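Local structure of VWFA domain-containing protein (Alicyclobacillus acidocaldarius subsp. acidocaldarius, 3RAG) at residues A[178-183]-A[211-216]; A[139-144]-A[204-209]; A[133-138]-A[170-175]; A[8-13]-A[89-94]; A[77-82]-A[152-157]. The protein is of unknown function but has a von Willebrand factor A-type fold and carries a sodium ion at a site resembling the metal-ion-dependent adhesion site of that family. All coordinates share one frame; numbering follows the deposited sequence.

Interaction 1. Residues A[178-183]-A[211-216]; sequences AFPGKG and GTPTGP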
# COMPACT_ATOMS: atom_id res chain seq x y z
N ALA A 178 10.87 -7.04 -1.24
CA ALA A 178 11.12 -7.71 0.03
C ALA A 178 12.17 -6.93 0.81
O ALA A 178 13.07 -6.33 0.23
CB ALA A 178 11.64 -9.12 -0.23
N PHE A 179 12.06 -6.97 2.13
CA PHE A 179 13.06 -6.38 3.00
C PHE A 179 13.27 -7.31 4.18
O PHE A 179 12.32 -7.73 4.82
CB PHE A 179 12.68 -4.94 3.45
CG PHE A 179 11.40 -4.85 4.26
CD1 PHE A 179 11.47 -4.69 5.64
CD2 PHE A 179 10.15 -4.88 3.65
CE1 PHE A 179 10.32 -4.58 6.41
CE2 PHE A 179 8.96 -4.76 4.42
CZ PHE A 179 9.04 -4.60 5.79
N PRO A 180 14.53 -7.64 4.47
CA PRO A 180 15.77 -7.16 3.83
C PRO A 180 16.05 -7.80 2.46
O PRO A 180 15.27 -8.63 2.00
CB PRO A 180 16.85 -7.58 4.83
CG PRO A 180 16.30 -8.82 5.47
CD PRO A 180 14.80 -8.62 5.54
N GLY A 181 17.15 -7.41 1.83
CA GLY A 181 17.49 -7.90 0.50
C GLY A 181 18.43 -9.09 0.51
O GLY A 181 18.75 -9.61 1.58
N LYS A 182 18.86 -9.52 -0.67
CA LYS A 182 19.75 -10.68 -0.78
C LYS A 182 21.10 -10.33 -0.20
O LYS A 182 21.56 -9.18 -0.30
CB LYS A 182 19.95 -11.07 -2.26
CG LYS A 182 18.66 -11.22 -3.05
CD LYS A 182 18.93 -11.50 -4.53
CE LYS A 182 17.64 -11.46 -5.34
NZ LYS A 182 17.85 -11.80 -6.77
N GLY A 183 21.78 -11.32 0.37
CA GLY A 183 23.08 -11.09 0.96
C GLY A 183 22.99 -9.95 1.96
O GLY A 183 22.23 -10.02 2.93
N GLY A 211 17.35 -9.06 9.82
CA GLY A 211 16.54 -8.17 10.64
C GLY A 211 15.52 -7.48 9.77
O GLY A 211 15.20 -7.95 8.67
N THR A 212 14.95 -6.38 10.27
CA THR A 212 13.96 -5.66 9.49
C THR A 212 14.35 -4.20 9.26
O THR A 212 14.38 -3.39 10.19
CB THR A 212 12.59 -5.71 10.18
OG1 THR A 212 12.46 -4.62 11.09
CG2 THR A 212 12.42 -7.02 10.93
N PRO A 213 14.61 -3.88 8.00
CA PRO A 213 14.91 -2.52 7.55
C PRO A 213 13.71 -1.89 6.86
O PRO A 213 13.66 -1.69 5.63
CB PRO A 213 16.10 -2.74 6.60
CG PRO A 213 15.83 -4.11 6.01
CD PRO A 213 15.22 -4.91 7.13
N THR A 214 12.71 -1.58 7.66
CA THR A 214 11.48 -1.07 7.11
C THR A 214 11.65 0.29 6.45
O THR A 214 10.94 0.59 5.51
CB THR A 214 10.41 -0.94 8.23
OG1 THR A 214 10.46 -2.11 9.05
CG2 THR A 214 9.02 -0.78 7.62
N GLY A 215 12.54 1.12 6.98
CA GLY A 215 12.73 2.45 6.39
C GLY A 215 13.17 2.41 4.92
O GLY A 215 12.52 2.96 4.04
N PRO A 216 14.30 1.75 4.66
CA PRO A 216 14.77 1.62 3.27
C PRO A 216 13.71 0.97 2.36
O PRO A 216 13.59 1.34 1.21
CB PRO A 216 16.00 0.73 3.42
CG PRO A 216 16.53 1.11 4.78
CD PRO A 216 15.29 1.24 5.62
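F179 and P180 meet P213 and T214 at the carboxyl-end rim of the sheet in this von Willebrand A-type alpha/beta fold, where strand 172-179 ends and helix 214-232 begins with P213 at its N-cap position. The apolar part is a cluster of rings. The two prolines cross at about a right angle, P180 CB lying 3.8 Å from P213 CG, and the peptide bond before P180 is cis. F179 holds its CG between its own backbone N and carbonyl carbon (chi1 62°), and its ring reaches P213 CD through CD1 at 4.0 Å. The rest is carbon against oxygen. F179 CE1 lies 3.6 Å from T214 OG1, and the neighbouring F179 CD1 is 3.7 Å from P213 O. C140 and D142 of strand 135-142 also touch the F179 ring, and T212 N is hydrogen-bonded to N22 OD1. An alanine at F179 would probably open a gap between the first turn of the helix and strand 135-142, leaving T214 without its ring neighbour. At the loop end, P180 CD presses on G211 O at 3.2 Å, a buried carbonyl oxygen with no polar partner in the model.

Interaction 2. Residues A[139-144]-A[204-209]; sequences VCLDTS and AELVAR. With NA (sodium ion), chain C.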
# COMPACT_ATOMS: atom_id res chain seq x y z
N VAL A 139 3.87 -3.42 -2.98
CA VAL A 139 3.68 -4.22 -1.78
C VAL A 139 5.08 -4.52 -1.22
O VAL A 139 5.92 -5.08 -1.94
CB VAL A 139 2.96 -5.54 -2.12
CG1 VAL A 139 2.78 -6.38 -0.86
CG2 VAL A 139 1.59 -5.27 -2.79
N CYS A 140 5.35 -4.10 0.03
CA CYS A 140 6.66 -4.29 0.68
C CYS A 140 6.51 -5.40 1.69
O CYS A 140 5.75 -5.25 2.63
CB CYS A 140 7.11 -3.04 1.47
SG CYS A 140 7.26 -1.59 0.45
N LEU A 141 7.21 -6.50 1.47
CA LEU A 141 7.05 -7.70 2.28
C LEU A 141 8.27 -7.93 3.16
O LEU A 141 9.40 -8.10 2.68
CB LEU A 141 6.83 -8.93 1.37
CG LEU A 141 5.65 -8.80 0.42
CD1 LEU A 141 5.52 -10.06 -0.45
CD2 LEU A 141 4.37 -8.64 1.30
N ASP A 142 8.01 -7.94 4.46
CA ASP A 142 9.00 -8.22 5.50
C ASP A 142 9.43 -9.66 5.30
O ASP A 142 8.57 -10.55 5.23
CB ASP A 142 8.26 -8.06 6.82
CG ASP A 142 9.13 -8.20 8.06
OD1 ASP A 142 10.21 -8.82 8.03
OD2 ASP A 142 8.66 -7.70 9.12
N THR A 143 10.73 -9.90 5.18
CA THR A 143 11.24 -11.26 5.09
C THR A 143 12.33 -11.48 6.13
O THR A 143 13.25 -12.24 5.93
CB THR A 143 11.78 -11.62 3.66
OG1 THR A 143 12.91 -10.80 3.34
CG2 THR A 143 10.69 -11.44 2.63
N SER A 144 12.19 -10.84 7.30
CA SER A 144 13.13 -11.10 8.37
C SER A 144 12.97 -12.55 8.83
O SER A 144 11.99 -13.21 8.48
CB SER A 144 12.89 -10.15 9.54
OG SER A 144 11.58 -10.32 10.02
N ALA A 204 10.53 -17.76 -5.01
CA ALA A 204 11.98 -17.79 -5.11
C ALA A 204 12.62 -16.71 -4.26
O ALA A 204 13.70 -16.91 -3.71
CB ALA A 204 12.45 -17.64 -6.59
N GLU A 205 11.97 -15.56 -4.16
CA GLU A 205 12.64 -14.38 -3.59
C GLU A 205 12.32 -14.10 -2.13
O GLU A 205 13.04 -13.33 -1.48
CB GLU A 205 12.32 -13.13 -4.45
CG GLU A 205 12.63 -13.33 -5.95
CD GLU A 205 14.12 -13.48 -6.23
OE1 GLU A 205 14.93 -13.00 -5.41
OE2 GLU A 205 14.49 -14.08 -7.27
N LEU A 206 11.26 -14.70 -1.59
CA LEU A 206 10.90 -14.43 -0.20
C LEU A 206 11.57 -15.42 0.74
O LEU A 206 11.04 -16.48 1.07
CB LEU A 206 9.37 -14.38 0.00
CG LEU A 206 8.61 -13.40 -0.89
CD1 LEU A 206 7.12 -13.44 -0.54
CD2 LEU A 206 9.14 -11.98 -0.70
N VAL A 207 12.78 -15.07 1.16
CA VAL A 207 13.56 -15.92 2.05
C VAL A 207 13.63 -15.24 3.40
O VAL A 207 14.04 -14.09 3.50
CB VAL A 207 14.98 -16.13 1.52
CG1 VAL A 207 15.68 -17.24 2.30
CG2 VAL A 207 14.95 -16.45 0.03
N ALA A 208 13.27 -15.96 4.46
CA ALA A 208 13.25 -15.36 5.78
C ALA A 208 14.62 -15.45 6.45
O ALA A 208 15.06 -16.51 6.87
CB ALA A 208 12.20 -16.02 6.65
N ARG A 209 15.27 -14.30 6.53
CA ARG A 209 16.56 -14.18 7.17
C ARG A 209 16.82 -12.72 7.51
O ARG A 209 16.24 -11.82 6.90
CB ARG A 209 17.67 -14.71 6.26
CG ARG A 209 17.71 -14.05 4.89
CD ARG A 209 18.74 -14.70 3.99
NE ARG A 209 20.10 -14.28 4.33
CZ ARG A 209 20.66 -13.15 3.91
NH1 ARG A 209 19.98 -12.32 3.12
NH2 ARG A 209 21.90 -12.85 4.26
NA NA C . 10.30 -9.80 12.25
O HOH W 1 15.46 -11.91 4.01
O HOH W 2 9.96 -7.51 11.32
O HOH W 3 11.30 -8.53 14.60
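T143 lays its CG2 across L206 at about a right angle, 3.7 Å from L206 CD2, and L141 CD1 meets L206 CD1 at the same 3.7 Å. T143 is the second residue of the DxSxS sequence, D142 to S146, the signature of the metal-ion-dependent adhesion site (MIDAS) in von Willebrand A domains. Beyond L206, the centre of an inverse gamma turn, residues 206-209 run roughly alongside 141-144. R209 N donates to T143 O at 2.9 Å, and A208 CA gives the same oxygen a CA-H...O contact. Water 1 links T143 OG1 to V207 O, while the R209 guanidinium reaches G183 O. D142 faces the other way, with CG anti to the backbone N (chi1 -175°). Its OD1 closes an Asx turn by accepting from S144 N at 2.9 Å, with an N-H...O angle of 168°, and takes a second bond from S144 OG at 2.8 Å on its syn side; OD2 accepts from T17 OG1 and D18 N. An alanine at D142 would remove all these acceptors and would probably leave the S144 hydroxyl able to turn away from the metal. The sodium ion is bound by D18, S146 and two waters besides S144 OG, which lies 2.6 Å from it.

Interaction 3. Residues A[133-138]-A[170-175]; sequences VALHLV and GPLAVS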
# COMPACT_ATOMS: atom_id res chain seq x y z
N VAL A 133 -9.81 4.88 -12.04
CA VAL A 133 -8.47 5.47 -12.01
C VAL A 133 -7.40 4.38 -12.09
O VAL A 133 -7.66 3.22 -11.75
CB VAL A 133 -8.21 6.38 -10.76
CG1 VAL A 133 -9.25 7.51 -10.66
CG2 VAL A 133 -8.16 5.56 -9.44
N ALA A 134 -6.22 4.75 -12.54
CA ALA A 134 -5.07 3.86 -12.46
C ALA A 134 -4.72 3.68 -10.99
O ALA A 134 -4.88 4.59 -10.18
CB ALA A 134 -3.88 4.42 -13.27
N LEU A 135 -4.26 2.48 -10.63
CA LEU A 135 -3.85 2.20 -9.27
C LEU A 135 -2.42 1.72 -9.34
O LEU A 135 -2.13 0.70 -10.00
CB LEU A 135 -4.73 1.11 -8.65
CG LEU A 135 -4.25 0.54 -7.31
CD1 LEU A 135 -4.04 1.66 -6.30
CD2 LEU A 135 -5.25 -0.49 -6.80
N HIS A 136 -1.51 2.45 -8.71
CA HIS A 136 -0.10 2.02 -8.68
C HIS A 136 0.21 1.63 -7.24
O HIS A 136 0.03 2.43 -6.35
CB HIS A 136 0.83 3.16 -9.09
CG HIS A 136 0.65 3.61 -10.49
ND1 HIS A 136 1.27 4.74 -11.00
CD2 HIS A 136 -0.08 3.10 -11.51
CE1 HIS A 136 0.93 4.90 -12.26
NE2 HIS A 136 0.12 3.91 -12.60
N LEU A 137 0.67 0.40 -7.04
CA LEU A 137 0.77 -0.17 -5.71
C LEU A 137 2.10 -0.88 -5.58
O LEU A 137 2.45 -1.72 -6.43
CB LEU A 137 -0.35 -1.22 -5.53
CG LEU A 137 -0.32 -2.07 -4.25
CD1 LEU A 137 -0.45 -1.24 -3.01
CD2 LEU A 137 -1.38 -3.19 -4.26
N VAL A 138 2.86 -0.57 -4.54
CA VAL A 138 4.03 -1.36 -4.24
C VAL A 138 3.76 -2.10 -2.94
O VAL A 138 3.44 -1.48 -1.92
CB VAL A 138 5.29 -0.50 -4.04
CG1 VAL A 138 6.47 -1.39 -3.69
CG2 VAL A 138 5.58 0.28 -5.33
N GLY A 170 -10.06 0.16 -14.12
CA GLY A 170 -8.86 0.95 -14.31
C GLY A 170 -7.61 0.10 -14.29
O GLY A 170 -7.61 -1.01 -13.77
N PRO A 171 -6.52 0.63 -14.84
CA PRO A 171 -5.30 -0.18 -14.90
C PRO A 171 -4.69 -0.42 -13.53
O PRO A 171 -4.77 0.45 -12.65
CB PRO A 171 -4.35 0.67 -15.76
CG PRO A 171 -4.90 2.05 -15.74
CD PRO A 171 -6.38 1.94 -15.51
N LEU A 172 -4.11 -1.60 -13.36
CA LEU A 172 -3.38 -1.97 -12.17
C LEU A 172 -1.90 -2.12 -12.50
O LEU A 172 -1.52 -2.81 -13.45
CB LEU A 172 -3.89 -3.30 -11.64
CG LEU A 172 -3.13 -3.87 -10.45
CD1 LEU A 172 -3.27 -2.95 -9.23
CD2 LEU A 172 -3.63 -5.26 -10.13
N ALA A 173 -1.05 -1.47 -11.70
CA ALA A 173 0.38 -1.68 -11.79
C ALA A 173 0.86 -2.03 -10.39
O ALA A 173 0.82 -1.19 -9.50
CB ALA A 173 1.09 -0.41 -12.30
N VAL A 174 1.26 -3.28 -10.19
CA VAL A 174 1.73 -3.72 -8.88
C VAL A 174 3.18 -4.15 -8.96
O VAL A 174 3.60 -4.90 -9.87
CB VAL A 174 0.84 -4.87 -8.31
CG1 VAL A 174 0.87 -6.07 -9.25
CG2 VAL A 174 1.29 -5.29 -6.91
N SER A 175 3.98 -3.68 -8.00
CA SER A 175 5.36 -4.13 -7.88
C SER A 175 5.50 -4.72 -6.48
O SER A 175 4.76 -4.34 -5.56
CB SER A 175 6.31 -2.93 -8.04
OG SER A 175 7.65 -3.30 -7.78
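L135 and L137 each use both backbone polar atoms on segment 170-175, in a parallel ladder whose strand axes approach to 4.8 Å. L135 N donates to P171 O at 2.9 Å and L135 O accepts from A173 N at 3.0 Å. One step on, L137 N donates to A173 O and L137 O accepts from S175 N, both at 2.9 Å. The intervening residue H136 turns its N and O to strand 10-17 instead, bonding with I10 and Q12, and its backbone gives strand 172-179 a CA-H...O contact, to A173 O. Ahead of the strand, V133 O is taken by R168 NH2; a CB on G170 would run into that oxygen. S175 OG finds its partner in Q191 O of the next strand. Among side chains, L135 and L172 lie side by side, with CD2 of L135 4.0 Å from CD1 of L172. V174 CG2, anti to its backbone N, rests 3.8 Å from L137 O. On the other face H136 CD2 touches A173 CB at 3.8 Å, and the H136 ring packs edge-to-face with that of H228 from helix 214-232. Together with helix 151-165 the two strands form a beta-alpha-beta crossover unit, the building element of the Rossmann-like von Willebrand A fold.

Interaction 4. Residues A[8-13]-A[89-94]; sequences ATIRQI and QTMQMT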
# COMPACT_ATOMS: atom_id res chain seq x y z
N ALA A 8 -6.26 11.49 -11.55
CA ALA A 8 -6.43 11.10 -10.15
C ALA A 8 -5.81 9.73 -9.83
O ALA A 8 -6.30 9.01 -8.97
CB ALA A 8 -7.92 11.13 -9.75
N THR A 9 -4.71 9.41 -10.51
CA THR A 9 -4.01 8.13 -10.28
C THR A 9 -3.72 7.91 -8.80
O THR A 9 -3.26 8.83 -8.11
CB THR A 9 -2.69 8.06 -11.08
OG1 THR A 9 -3.02 8.10 -12.47
CG2 THR A 9 -1.90 6.78 -10.76
N ILE A 10 -4.01 6.71 -8.30
CA ILE A 10 -3.81 6.41 -6.88
C ILE A 10 -2.45 5.73 -6.72
O ILE A 10 -2.08 4.89 -7.53
CB ILE A 10 -4.94 5.50 -6.36
CG1 ILE A 10 -6.27 6.26 -6.38
CG2 ILE A 10 -4.63 5.01 -4.94
CD1 ILE A 10 -6.42 7.32 -5.26
N ARG A 11 -1.69 6.13 -5.70
CA ARG A 11 -0.36 5.60 -5.46
C ARG A 11 -0.23 5.15 -4.00
O ARG A 11 -0.38 5.97 -3.09
CB ARG A 11 0.68 6.67 -5.74
CG ARG A 11 0.69 7.10 -7.20
CD ARG A 11 1.71 8.20 -7.47
NE ARG A 11 1.72 8.52 -8.90
CZ ARG A 11 0.97 9.47 -9.44
NH1 ARG A 11 0.19 10.20 -8.67
NH2 ARG A 11 1.01 9.69 -10.75
N GLN A 12 0.02 3.87 -3.78
CA GLN A 12 0.01 3.36 -2.42
C GLN A 12 1.17 2.43 -2.20
O GLN A 12 1.62 1.75 -3.12
CB GLN A 12 -1.29 2.60 -2.13
CG GLN A 12 -2.52 3.52 -2.00
CD GLN A 12 -3.76 2.78 -1.54
OE1 GLN A 12 -3.71 1.57 -1.28
NE2 GLN A 12 -4.88 3.49 -1.45
N ILE A 13 1.64 2.41 -0.96
CA ILE A 13 2.64 1.45 -0.53
C ILE A 13 1.97 0.64 0.57
O ILE A 13 1.44 1.21 1.53
CB ILE A 13 3.87 2.17 0.07
CG1 ILE A 13 4.58 3.04 -1.00
CG2 ILE A 13 4.83 1.15 0.72
CD1 ILE A 13 5.65 4.01 -0.43
N GLN A 89 -10.65 1.21 1.04
CA GLN A 89 -11.10 2.28 1.90
C GLN A 89 -10.20 3.52 1.82
O GLN A 89 -10.70 4.64 1.79
CB GLN A 89 -11.28 1.77 3.34
CG GLN A 89 -11.83 2.77 4.30
CD GLN A 89 -12.18 2.12 5.63
OE1 GLN A 89 -12.36 0.90 5.71
NE2 GLN A 89 -12.25 2.93 6.69
N THR A 90 -8.88 3.34 1.77
CA THR A 90 -7.99 4.49 1.64
C THR A 90 -8.07 5.12 0.22
O THR A 90 -8.00 6.35 0.10
CB THR A 90 -6.49 4.16 2.02
OG1 THR A 90 -6.01 3.07 1.21
CG2 THR A 90 -6.37 3.79 3.51
N MSE A 91 -8.23 4.31 -0.82
CA MSE A 91 -8.46 4.83 -2.18
C MSE A 91 -9.73 5.69 -2.18
O MSE A 91 -9.76 6.82 -2.69
CB MSE A 91 -8.53 3.69 -3.24
CG MSE A 91 -8.91 4.11 -4.70
SE MSE A 91 -8.36 2.96 -6.03
CE MSE A 91 -8.00 1.57 -4.93
N GLN A 92 -10.78 5.18 -1.55
CA GLN A 92 -12.03 5.94 -1.47
C GLN A 92 -11.84 7.28 -0.75
O GLN A 92 -12.29 8.30 -1.25
CB GLN A 92 -13.13 5.13 -0.78
CG GLN A 92 -14.44 5.92 -0.71
CD GLN A 92 -15.55 5.18 0.01
OE1 GLN A 92 -15.31 4.31 0.85
NE2 GLN A 92 -16.79 5.53 -0.31
N MSE A 93 -11.18 7.28 0.40
CA MSE A 93 -10.93 8.54 1.11
C MSE A 93 -10.10 9.54 0.30
O MSE A 93 -10.40 10.75 0.29
CB MSE A 93 -10.30 8.27 2.50
CG MSE A 93 -11.32 7.71 3.50
SE MSE A 93 -10.69 7.33 5.17
CE MSE A 93 -9.64 5.93 4.86
N THR A 94 -9.06 9.05 -0.38
CA THR A 94 -8.22 9.93 -1.17
C THR A 94 -9.04 10.55 -2.32
O THR A 94 -8.95 11.75 -2.59
CB THR A 94 -7.02 9.15 -1.75
OG1 THR A 94 -6.18 8.71 -0.65
CG2 THR A 94 -6.20 10.04 -2.67
O HOH W 4 -4.80 6.47 -1.74
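I10 packs against helix 79-106 at two places. Its CG1 lies 3.8 Å from CG and 3.9 Å from SE of M91, a selenomethionine whose side chain it crosses obliquely. Its CD1 meets T94 CG2 tip to tip at 3.8 Å. M91 has CG anti to its backbone N (chi1 174°), which brings that carbon against I10. These contacts are purely apolar, and M91 extends them by touching L135 of the adjacent strand. Q12, two residues along on the same face of the strand, brings a polar group into the interface. Its chain is extended beyond CG and carries the amide to the helix, where Q12 NE2 comes to 2.9 Å from T90 OG1. T90 OG1 has M86 O and N42 OD1 as hydrogen-bond acceptors, which must share its one proton. Q12 NE2 donates to water 4 at 3.0 Å. The same water is hydrogen-bonded to T94 OG1, giving the strand a water-mediated tie one turn further along the helix. The axes of strand 10-13 and helix 89-94 approach to 9.7 Å, with 139° between their directions, nearer antiparallel than parallel. Strand 10-17 lies between strands 40-46 and 135-142 in the sheet; helix 79-106 covers one face of it, and helix 214-232, which touches I13, covers the other.

Interaction 5. Residues A[77-82]-A[152-157]; sequences ADISAT and PTVREA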
# COMPACT_ATOMS: atom_id res chain seq x y z
N ALA A 77 -4.57 -15.68 8.61
CA ALA A 77 -5.73 -16.06 7.80
C ALA A 77 -6.49 -14.84 7.26
O ALA A 77 -7.19 -14.93 6.25
CB ALA A 77 -6.68 -16.96 8.60
N ASP A 78 -6.34 -13.70 7.93
CA ASP A 78 -7.11 -12.52 7.55
C ASP A 78 -6.35 -11.48 6.75
O ASP A 78 -6.91 -10.44 6.40
CB ASP A 78 -7.73 -11.89 8.79
CG ASP A 78 -8.74 -12.82 9.44
OD1 ASP A 78 -8.79 -12.92 10.68
OD2 ASP A 78 -9.45 -13.48 8.67
N ILE A 79 -5.09 -11.75 6.43
CA ILE A 79 -4.30 -10.76 5.72
C ILE A 79 -4.90 -10.38 4.37
O ILE A 79 -4.95 -9.20 4.02
CB ILE A 79 -2.84 -11.21 5.54
CG1 ILE A 79 -2.17 -11.31 6.90
CG2 ILE A 79 -2.08 -10.28 4.57
CD1 ILE A 79 -0.79 -12.04 6.86
N SER A 80 -5.36 -11.36 3.61
CA SER A 80 -5.87 -11.08 2.28
C SER A 80 -7.09 -10.14 2.29
O SER A 80 -7.10 -9.08 1.65
CB SER A 80 -6.21 -12.41 1.59
OG SER A 80 -6.70 -12.16 0.29
N ALA A 81 -8.12 -10.54 3.01
CA ALA A 81 -9.31 -9.72 3.14
C ALA A 81 -8.97 -8.33 3.70
O ALA A 81 -9.53 -7.32 3.27
CB ALA A 81 -10.34 -10.43 4.03
N THR A 82 -8.05 -8.28 4.65
CA THR A 82 -7.69 -7.01 5.27
C THR A 82 -7.01 -6.08 4.27
O THR A 82 -7.32 -4.88 4.23
CB THR A 82 -6.80 -7.25 6.49
OG1 THR A 82 -7.54 -8.01 7.45
CG2 THR A 82 -6.37 -5.94 7.11
N PRO A 152 4.35 -18.33 3.63
CA PRO A 152 3.45 -18.99 2.69
C PRO A 152 2.06 -18.34 2.64
O PRO A 152 1.47 -18.23 1.57
CB PRO A 152 3.38 -20.44 3.21
CG PRO A 152 4.77 -20.64 3.87
CD PRO A 152 4.98 -19.29 4.56
N THR A 153 1.55 -17.91 3.78
CA THR A 153 0.23 -17.27 3.80
C THR A 153 0.28 -15.93 3.11
O THR A 153 -0.63 -15.55 2.38
CB THR A 153 -0.27 -17.13 5.25
OG1 THR A 153 -0.42 -18.45 5.78
CG2 THR A 153 -1.63 -16.38 5.32
N VAL A 154 1.37 -15.21 3.34
CA VAL A 154 1.57 -13.91 2.72
C VAL A 154 1.65 -14.02 1.20
O VAL A 154 1.05 -13.22 0.48
CB VAL A 154 2.81 -13.21 3.31
CG1 VAL A 154 3.17 -11.94 2.51
CG2 VAL A 154 2.55 -12.84 4.77
N ARG A 155 2.38 -15.01 0.70
CA ARG A 155 2.44 -15.19 -0.75
C ARG A 155 1.04 -15.35 -1.33
O ARG A 155 0.72 -14.76 -2.37
CB ARG A 155 3.28 -16.42 -1.13
CG ARG A 155 4.76 -16.34 -0.74
CD ARG A 155 5.59 -17.46 -1.43
NE ARG A 155 5.05 -18.79 -1.09
CZ ARG A 155 5.66 -19.70 -0.34
NH1 ARG A 155 6.88 -19.51 0.17
NH2 ARG A 155 5.03 -20.84 -0.08
N GLU A 156 0.21 -16.16 -0.68
CA GLU A 156 -1.16 -16.38 -1.18
C GLU A 156 -2.00 -15.09 -1.11
O GLU A 156 -2.80 -14.80 -2.01
CB GLU A 156 -1.85 -17.49 -0.41
CG GLU A 156 -1.10 -18.80 -0.39
CD GLU A 156 -1.85 -19.90 -1.11
OE1 GLU A 156 -2.46 -19.62 -2.17
OE2 GLU A 156 -1.82 -21.05 -0.62
N ALA A 157 -1.83 -14.35 -0.02
CA ALA A 157 -2.58 -13.12 0.21
C ALA A 157 -2.26 -12.07 -0.85
O ALA A 157 -3.14 -11.33 -1.31
CB ALA A 157 -2.29 -12.55 1.62
O HOH W 5 -5.82 -10.02 -0.61
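I79 and S80 meet V154 and A157 without any aromatic ring; the flat group beside them is the R155 guanidinium, which has P152 CA 3.7 Å above one face, offset toward the rim. That contact stays within helix 151-165 and takes no part across the interface. The interface itself is helix-to-helix packing in the von Willebrand A-type fold, between the start of helix 79-106 and helix 151-165. I79 and A157 contribute the largest and nearly equal shares. I79 CG2, anti to the backbone N, lies 3.7 Å from A157 CB, while I79 CD1, on the other branch, meets V154 CG2 at 4.0 Å as the two side chains cross obliquely. I46 of strand 40-46 touches both I79 and V154, so the pair sits directly on the sheet. Further from the sheet the fit is small against small: S80 CB lies 3.9 Å from A157 CB, and the CA atoms of S80 and A157 approach to 4.4 Å, a closeness that depends on short side chains. At the start of helix 79-106, D78 O accepts from both T82 N and T82 OG1, the hydroxyl standing above the carbonyl plane. Between the helices water 5 spends both protons on backbone oxygens, S80 O at 2.8 Å and A157 O at 3.1 Å.

All five contacts belong to one six-stranded sheet and the helices that flank it. Along the chain, interaction 4 comes first on strand 10-17; strand 135-142 then carries interactions 2 and 3, and strand 172-179 interactions 3 and 1. Interactions 1 and 2, centres about 8 Å apart, join through F179, whose N and O probably bond to L141 O and T143 N. S144 of interaction 2 binds the sodium, and G211 of interaction 1 lies about 7 Å from it. Interactions 3 and 4, centres about 10 Å apart, lie further along the sheet. Interaction 5 shares helix 79-106 with interaction 4 and touches interaction 2 through V154 and L141, so helix 151-165 connects the helix-to-helix contact with the strand leading to the metal-binding loop.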